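Local coordinates for beta-galacturonidase (Eisenbergiella tayi, PDB 6NCW), which hydrolyses beta-linked galacturonides as a glycoside hydrolase family 2 enzyme of a human gut bacterium, at residues Pro159-Lys163 with Asp164-Gly168; Arg358-Ile361 with Thr362-Asn366; Gly386-Cys389 with Tyr390-Tyr394. All coordinates share one frame; numbering follows the deposited sequence.

Contact 1. Residues Pro159-Lys163 with Asp164-Gly168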
# COMPACT_ATOMS: atom_id res chain seq x y z
N PRO A 159 -0.70 50.99 -1.45
CA PRO A 159 -0.97 51.56 -2.77
C PRO A 159 -2.42 52.00 -2.91
O PRO A 159 -3.33 51.46 -2.27
CB PRO A 159 -0.66 50.40 -3.72
CG PRO A 159 -1.05 49.17 -2.90
CD PRO A 159 -0.74 49.51 -1.46
N PHE A 160 -2.62 53.01 -3.77
CA PHE A 160 -3.94 53.56 -4.11
C PHE A 160 -4.02 53.71 -5.62
O PHE A 160 -3.11 54.27 -6.24
CB PHE A 160 -4.19 54.92 -3.45
CG PHE A 160 -4.18 54.88 -1.95
CD1 PHE A 160 -5.29 54.43 -1.24
CD2 PHE A 160 -3.07 55.30 -1.24
CE1 PHE A 160 -5.29 54.40 0.14
CE2 PHE A 160 -3.06 55.27 0.14
CZ PHE A 160 -4.18 54.82 0.83
N LEU A 161 -5.10 53.20 -6.21
CA LEU A 161 -5.36 53.39 -7.64
C LEU A 161 -6.31 54.58 -7.78
O LEU A 161 -7.48 54.51 -7.40
CB LEU A 161 -5.96 52.13 -8.27
CG LEU A 161 -6.15 52.21 -9.79
CD1 LEU A 161 -4.84 52.43 -10.52
CD2 LEU A 161 -6.84 50.97 -10.30
N ARG A 162 -5.78 55.69 -8.31
CA ARG A 162 -6.57 56.88 -8.59
C ARG A 162 -6.91 56.94 -10.07
O ARG A 162 -6.37 56.18 -10.89
CB ARG A 162 -5.83 58.14 -8.15
CG ARG A 162 -5.50 58.20 -6.68
CD ARG A 162 -6.68 57.75 -5.82
NE ARG A 162 -6.46 58.02 -4.40
CZ ARG A 162 -7.08 57.37 -3.41
NH1 ARG A 162 -7.95 56.39 -3.67
NH2 ARG A 162 -6.82 57.68 -2.15
N LYS A 163 -7.81 57.86 -10.42
CA LYS A 163 -8.19 58.04 -11.82
C LYS A 163 -6.98 58.24 -12.72
O LYS A 163 -6.98 57.79 -13.87
CB LYS A 163 -9.15 59.23 -11.97
CG LYS A 163 -10.59 58.81 -12.31
CD LYS A 163 -11.56 60.00 -12.28
CE LYS A 163 -12.99 59.56 -12.62
NZ LYS A 163 -13.98 60.68 -12.60
N ASP A 164 -5.92 58.86 -12.22
CA ASP A 164 -4.75 59.15 -13.03
C ASP A 164 -3.58 58.18 -12.79
O ASP A 164 -2.49 58.41 -13.33
CB ASP A 164 -4.30 60.60 -12.79
CG ASP A 164 -4.15 60.93 -11.32
OD1 ASP A 164 -3.04 61.33 -10.90
OD2 ASP A 164 -5.15 60.78 -10.58
N GLY A 165 -3.78 57.11 -12.02
CA GLY A 165 -2.70 56.17 -11.86
C GLY A 165 -2.40 55.89 -10.41
O GLY A 165 -3.20 56.20 -9.51
N TRP A 166 -1.23 55.32 -10.17
CA TRP A 166 -0.89 54.77 -8.87
C TRP A 166 -0.33 55.85 -7.94
O TRP A 166 0.58 56.59 -8.31
CB TRP A 166 0.13 53.63 -9.01
CG TRP A 166 -0.48 52.37 -9.57
CD1 TRP A 166 -0.31 51.86 -10.82
CD2 TRP A 166 -1.37 51.47 -8.89
NE1 TRP A 166 -1.04 50.69 -10.96
CE2 TRP A 166 -1.70 50.43 -9.79
CE3 TRP A 166 -1.92 51.44 -7.60
CZ2 TRP A 166 -2.54 49.38 -9.45
CZ3 TRP A 166 -2.78 50.39 -7.27
CH2 TRP A 166 -3.08 49.38 -8.19
N TYR A 167 -0.90 55.91 -6.74
CA TYR A 167 -0.39 56.68 -5.62
C TYR A 167 -0.01 55.72 -4.49
O TYR A 167 -0.32 54.53 -4.51
CB TYR A 167 -1.42 57.71 -5.16
CG TYR A 167 -1.57 58.89 -6.11
CD1 TYR A 167 -1.15 60.17 -5.75
CD2 TYR A 167 -2.10 58.71 -7.38
CE1 TYR A 167 -1.28 61.25 -6.62
CE2 TYR A 167 -2.23 59.78 -8.26
CZ TYR A 167 -1.82 61.04 -7.88
OH TYR A 167 -1.95 62.09 -8.76
N GLY A 168 0.69 56.25 -3.50
CA GLY A 168 1.19 55.43 -2.41
C GLY A 168 1.40 56.26 -1.16
O GLY A 168 1.63 57.47 -1.22
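Leu161 sets its CD1 methyl over the face of the indole of Trp166, a cross-strand pair in the beta hairpin of strands 150-162 and 165-176 of the immunoglobulin-like beta-sandwich. The methyl stands 3.9 Å from the centroid of the Trp166 six-membered ring, close to the ring normal, a CH-pi contact. It is chi2 of Leu161 (61°) that turns CD1 back over the ring, while CD2 leads away; Leu161 CB sits over the same ring, 3.8 Å from Trp166 CZ3. Pro159 CB approaches that carbon too, more loosely.

Phe160, Arg162 and Tyr167 share the other face of the sheet. The Arg162 chain bends at chi2 (-43°) and folds back along its strand until the guanidinium lies over Phe160 CB; its NH2 forms a salt bridge with Glu214 on strand 207-216. Arg162 and Tyr167 cross at about a right angle, with Arg162 CG 3.5 Å from Tyr167 CD2.

A type I turn, Arg162 to Gly165, closes the hairpin, and the Gly165 N to Arg162 O bond spans it at 3.0 Å. Within the turn, Asp164 OD1 accepts from Tyr167 OH with its syn lone pair, at 2.5 Å.

Contact 2. Residues Arg358-Ile361 with Thr362-Asn366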
# COMPACT_ATOMS: atom_id res chain seq x y z
N ARG A 358 -3.00 41.19 15.88
CA ARG A 358 -2.06 42.32 15.88
C ARG A 358 -0.73 41.92 15.25
O ARG A 358 -0.21 42.63 14.38
CB ARG A 358 -1.85 42.82 17.30
CG ARG A 358 -2.93 43.77 17.78
CD ARG A 358 -2.60 44.30 19.17
NE ARG A 358 -2.77 43.26 20.18
CZ ARG A 358 -3.90 43.05 20.84
NH1 ARG A 358 -4.96 43.81 20.61
NH2 ARG A 358 -3.97 42.07 21.74
N GLU A 359 -0.18 40.79 15.68
CA GLU A 359 1.13 40.37 15.18
C GLU A 359 1.07 39.99 13.71
O GLU A 359 1.98 40.34 12.94
CB GLU A 359 1.65 39.21 16.03
CG GLU A 359 2.02 39.65 17.45
CD GLU A 359 2.40 38.46 18.33
OE1 GLU A 359 3.02 38.67 19.38
OE2 GLU A 359 2.09 37.32 17.95
N MET A 360 -0.01 39.32 13.29
CA MET A 360 -0.17 38.90 11.90
C MET A 360 -0.21 40.10 10.96
O MET A 360 0.53 40.15 9.98
CB MET A 360 -1.44 38.05 11.78
CG MET A 360 -2.05 37.91 10.41
SD MET A 360 -3.58 36.91 10.46
CE MET A 360 -4.84 38.07 11.00
N ILE A 361 -1.07 41.08 11.24
CA ILE A 361 -1.22 42.18 10.28
C ILE A 361 -0.01 43.11 10.33
O ILE A 361 0.48 43.57 9.29
CB ILE A 361 -2.54 42.93 10.50
CG1 ILE A 361 -3.72 41.99 10.21
CG2 ILE A 361 -2.63 44.15 9.58
CD1 ILE A 361 -5.09 42.61 10.37
N THR A 362 0.52 43.39 11.53
CA THR A 362 1.71 44.23 11.62
C THR A 362 2.86 43.63 10.82
O THR A 362 3.57 44.35 10.11
CB THR A 362 2.10 44.44 13.08
OG1 THR A 362 0.99 44.99 13.80
CG2 THR A 362 3.29 45.41 13.20
N ALA A 363 3.02 42.31 10.87
CA ALA A 363 4.15 41.67 10.20
C ALA A 363 3.92 41.52 8.70
O ALA A 363 4.87 41.67 7.92
CB ALA A 363 4.42 40.30 10.83
N HIS A 364 2.68 41.25 8.28
CA HIS A 364 2.35 40.82 6.93
C HIS A 364 1.70 41.90 6.08
O HIS A 364 1.33 41.64 4.94
CB HIS A 364 1.41 39.60 6.97
CG HIS A 364 2.02 38.40 7.61
ND1 HIS A 364 1.33 37.22 7.79
CD2 HIS A 364 3.26 38.19 8.12
CE1 HIS A 364 2.11 36.33 8.38
NE2 HIS A 364 3.29 36.90 8.59
N TYR A 365 1.59 43.13 6.61
CA TYR A 365 0.83 44.20 5.95
C TYR A 365 1.22 44.36 4.48
O TYR A 365 0.36 44.68 3.64
CB TYR A 365 1.06 45.52 6.68
CG TYR A 365 0.16 46.63 6.18
CD1 TYR A 365 -1.07 46.88 6.79
CD2 TYR A 365 0.52 47.38 5.07
CE1 TYR A 365 -1.91 47.89 6.31
CE2 TYR A 365 -0.31 48.38 4.58
CZ TYR A 365 -1.52 48.64 5.21
OH TYR A 365 -2.34 49.64 4.72
N ASN A 366 2.50 44.19 4.16
CA ASN A 366 3.00 44.60 2.85
C ASN A 366 2.83 43.56 1.76
O ASN A 366 3.11 43.88 0.60
CB ASN A 366 4.48 44.97 2.95
CG ASN A 366 4.71 46.23 3.77
OD1 ASN A 366 3.95 47.19 3.65
ND2 ASN A 366 5.74 46.22 4.61
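Thr362 turns its hydroxyl back onto the carbonyl of Arg358, one helical turn earlier, and gives this oxygen two donors. Thr362 OG1 donates to Arg358 O at 2.7 Å, and Thr362 N donates to the same Arg358 O at 3.0 Å. The two donors reach the oxygen from opposite faces of the carbonyl plane, so it is gripped twice. With OG1 anti to the carbonyl carbon of its own residue (chi1 -56°), the hydroxyl lies alongside the helix, which brings it within reach of Arg358 O.

The tight side is the one turned into the protein. Ile361 brings CG2 to the edge of the Tyr365 ring, 4.2 Å from Tyr365 CD1, and leans on Ile397 and Leu400 of helix 384-400. His364 CG comes obliquely to 3.3 Å from Met360 O, which also accepts from His364 N at 3.0 Å. Imidazole ND1 is hydrogen-bonded to Glu332, which helps to fix the rotation of the ring, and Trp373 of strand 370-374 packs against Met360, Ile361 and His364.

Looser is the side of Arg358 and Glu359, both partly exposed, as Thr362 is too. Arg358 and Glu359 start away from the following residues, and neither side chain comes within 4.5 Å of Thr362-Asn366; Arg358 forms a salt bridge with Asp355, and Glu359 bonds to Thr96 and His91.

With its inner side on Trp373, helix 349-364 is one of the helices that surround the strands of a TIM barrel, here between strands 329-333 and 370-374 in the chain.

Contact 3. Residues Gly386-Cys389 with Tyr390-Tyr394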
# COMPACT_ATOMS: atom_id res chain seq x y z
N GLY A 386 -20.58 34.53 20.73
CA GLY A 386 -19.76 34.43 19.53
C GLY A 386 -19.77 35.71 18.72
O GLY A 386 -18.72 36.22 18.33
N ARG A 387 -20.97 36.27 18.50
CA ARG A 387 -21.09 37.50 17.70
C ARG A 387 -20.28 38.64 18.31
O ARG A 387 -19.67 39.43 17.57
CB ARG A 387 -22.57 37.90 17.59
CG ARG A 387 -22.86 39.14 16.76
CD ARG A 387 -24.04 39.94 17.34
NE ARG A 387 -23.83 40.30 18.75
CZ ARG A 387 -23.02 41.27 19.18
NH1 ARG A 387 -22.32 41.99 18.32
NH2 ARG A 387 -22.90 41.52 20.48
N GLU A 388 -20.25 38.75 19.64
CA GLU A 388 -19.46 39.80 20.29
C GLU A 388 -17.99 39.66 19.94
O GLU A 388 -17.32 40.65 19.65
CB GLU A 388 -19.68 39.77 21.81
CG GLU A 388 -18.72 40.66 22.63
CD GLU A 388 -18.86 40.42 24.14
OE1 GLU A 388 -19.95 40.67 24.70
OE2 GLU A 388 -17.88 39.96 24.77
N CYS A 389 -17.48 38.42 19.93
CA CYS A 389 -16.09 38.18 19.54
C CYS A 389 -15.85 38.50 18.07
O CYS A 389 -14.86 39.14 17.72
CB CYS A 389 -15.71 36.73 19.82
SG CYS A 389 -15.81 36.25 21.56
N TYR A 390 -16.73 38.01 17.17
CA TYR A 390 -16.55 38.34 15.76
C TYR A 390 -16.49 39.85 15.58
O TYR A 390 -15.63 40.36 14.86
CB TYR A 390 -17.67 37.73 14.90
CG TYR A 390 -17.48 36.28 14.53
CD1 TYR A 390 -16.98 35.91 13.28
CD2 TYR A 390 -17.79 35.26 15.44
CE1 TYR A 390 -16.82 34.55 12.94
CE2 TYR A 390 -17.63 33.92 15.12
CZ TYR A 390 -17.15 33.56 13.87
OH TYR A 390 -16.99 32.23 13.58
N SER A 391 -17.38 40.58 16.24
CA SER A 391 -17.42 42.03 16.07
C SER A 391 -16.11 42.66 16.54
O SER A 391 -15.52 43.48 15.84
CB SER A 391 -18.61 42.64 16.82
OG SER A 391 -18.80 44.00 16.46
N GLU A 392 -15.63 42.25 17.72
CA GLU A 392 -14.40 42.81 18.26
C GLU A 392 -13.22 42.59 17.32
O GLU A 392 -12.38 43.48 17.14
CB GLU A 392 -14.08 42.18 19.62
CG GLU A 392 -15.07 42.47 20.71
CD GLU A 392 -14.73 41.69 21.98
OE1 GLU A 392 -15.30 41.99 23.06
OE2 GLU A 392 -13.89 40.77 21.88
N GLN A 393 -13.13 41.39 16.74
CA GLN A 393 -11.96 41.05 15.94
C GLN A 393 -12.03 41.69 14.56
O GLN A 393 -11.01 42.12 14.02
CB GLN A 393 -11.81 39.53 15.86
CG GLN A 393 -11.60 38.93 17.24
CD GLN A 393 -11.36 37.43 17.23
OE1 GLN A 393 -10.85 36.86 16.26
NE2 GLN A 393 -11.72 36.79 18.33
N TYR A 394 -13.23 41.75 13.97
CA TYR A 394 -13.39 42.46 12.71
C TYR A 394 -13.01 43.93 12.85
O TYR A 394 -12.37 44.49 11.94
CB TYR A 394 -14.84 42.34 12.24
CG TYR A 394 -15.19 41.08 11.47
CD1 TYR A 394 -16.37 40.40 11.74
CD2 TYR A 394 -14.38 40.62 10.44
CE1 TYR A 394 -16.73 39.28 11.03
CE2 TYR A 394 -14.74 39.48 9.71
CZ TYR A 394 -15.92 38.82 10.02
OH TYR A 394 -16.32 37.70 9.32
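Tyr390 and Gly386 meet through both backbone and ring, opening a run of four i to i+4 hydrogen bonds. Tyr390 N donates to Gly386 O at 2.9 Å, nearly straight at 168°, and the series continues with Ser391 to Arg387, Glu392 to Glu388 and Gln393 to Cys389. The ring of Tyr390 sets its edge against the same carbonyl, with CD2 3.2 Å from Gly386 O.

Charge dominates the partly exposed flank. Glu388 and Glu392 run side by side and point the same way, their carboxylate planes 29° apart and Glu388 OE2 3.7 Å from Glu392 OE1. Lys350 of helix 349-364 forms salt bridges with both, which would offset the repulsion. Helix 384-400 is the crossover of a beta-alpha-beta unit in the TIM barrel, linking strands 370-374 and 406-410, and Lys350 therefore ties it to the preceding barrel helix.

Arg387 is engaged apart from this pair: NH2 makes a salt bridge with Glu384 and NH1 a hydrogen bond to Tyr421 OH. Its chain bends at chi2 and chi3, which brings NH1 back to 4.1 Å from Ser391 CB.

Among the van der Waals contacts, Gln393 rests CG on Cys389 O at 3.3 Å, and Glu392 CG lies 3.1 Å from Glu388 O.

In the fold
From the N terminus, the chain first reaches contact 1, where a tight turn closes the hairpin of strands 150-162 and 165-176 in the immunoglobulin-like beta-sandwich. Contacts 2 and 3 follow in the TIM barrel domain, on helices 349-364 and 384-400; their bonds each span about one helical turn and close no larger loop. The three lie in series and neither nest nor cross. Contacts 1 and 2 come within about 6 Å at their nearest atoms without touching, and strand 150-162 itself bridges the domains: Thr158 and His156, just before contact 1, meet Tyr365 of contact 2. Arg358 and Ile361 of contact 2 pack on Leu396, Ile397 and Leu400 of the helix carrying contact 3.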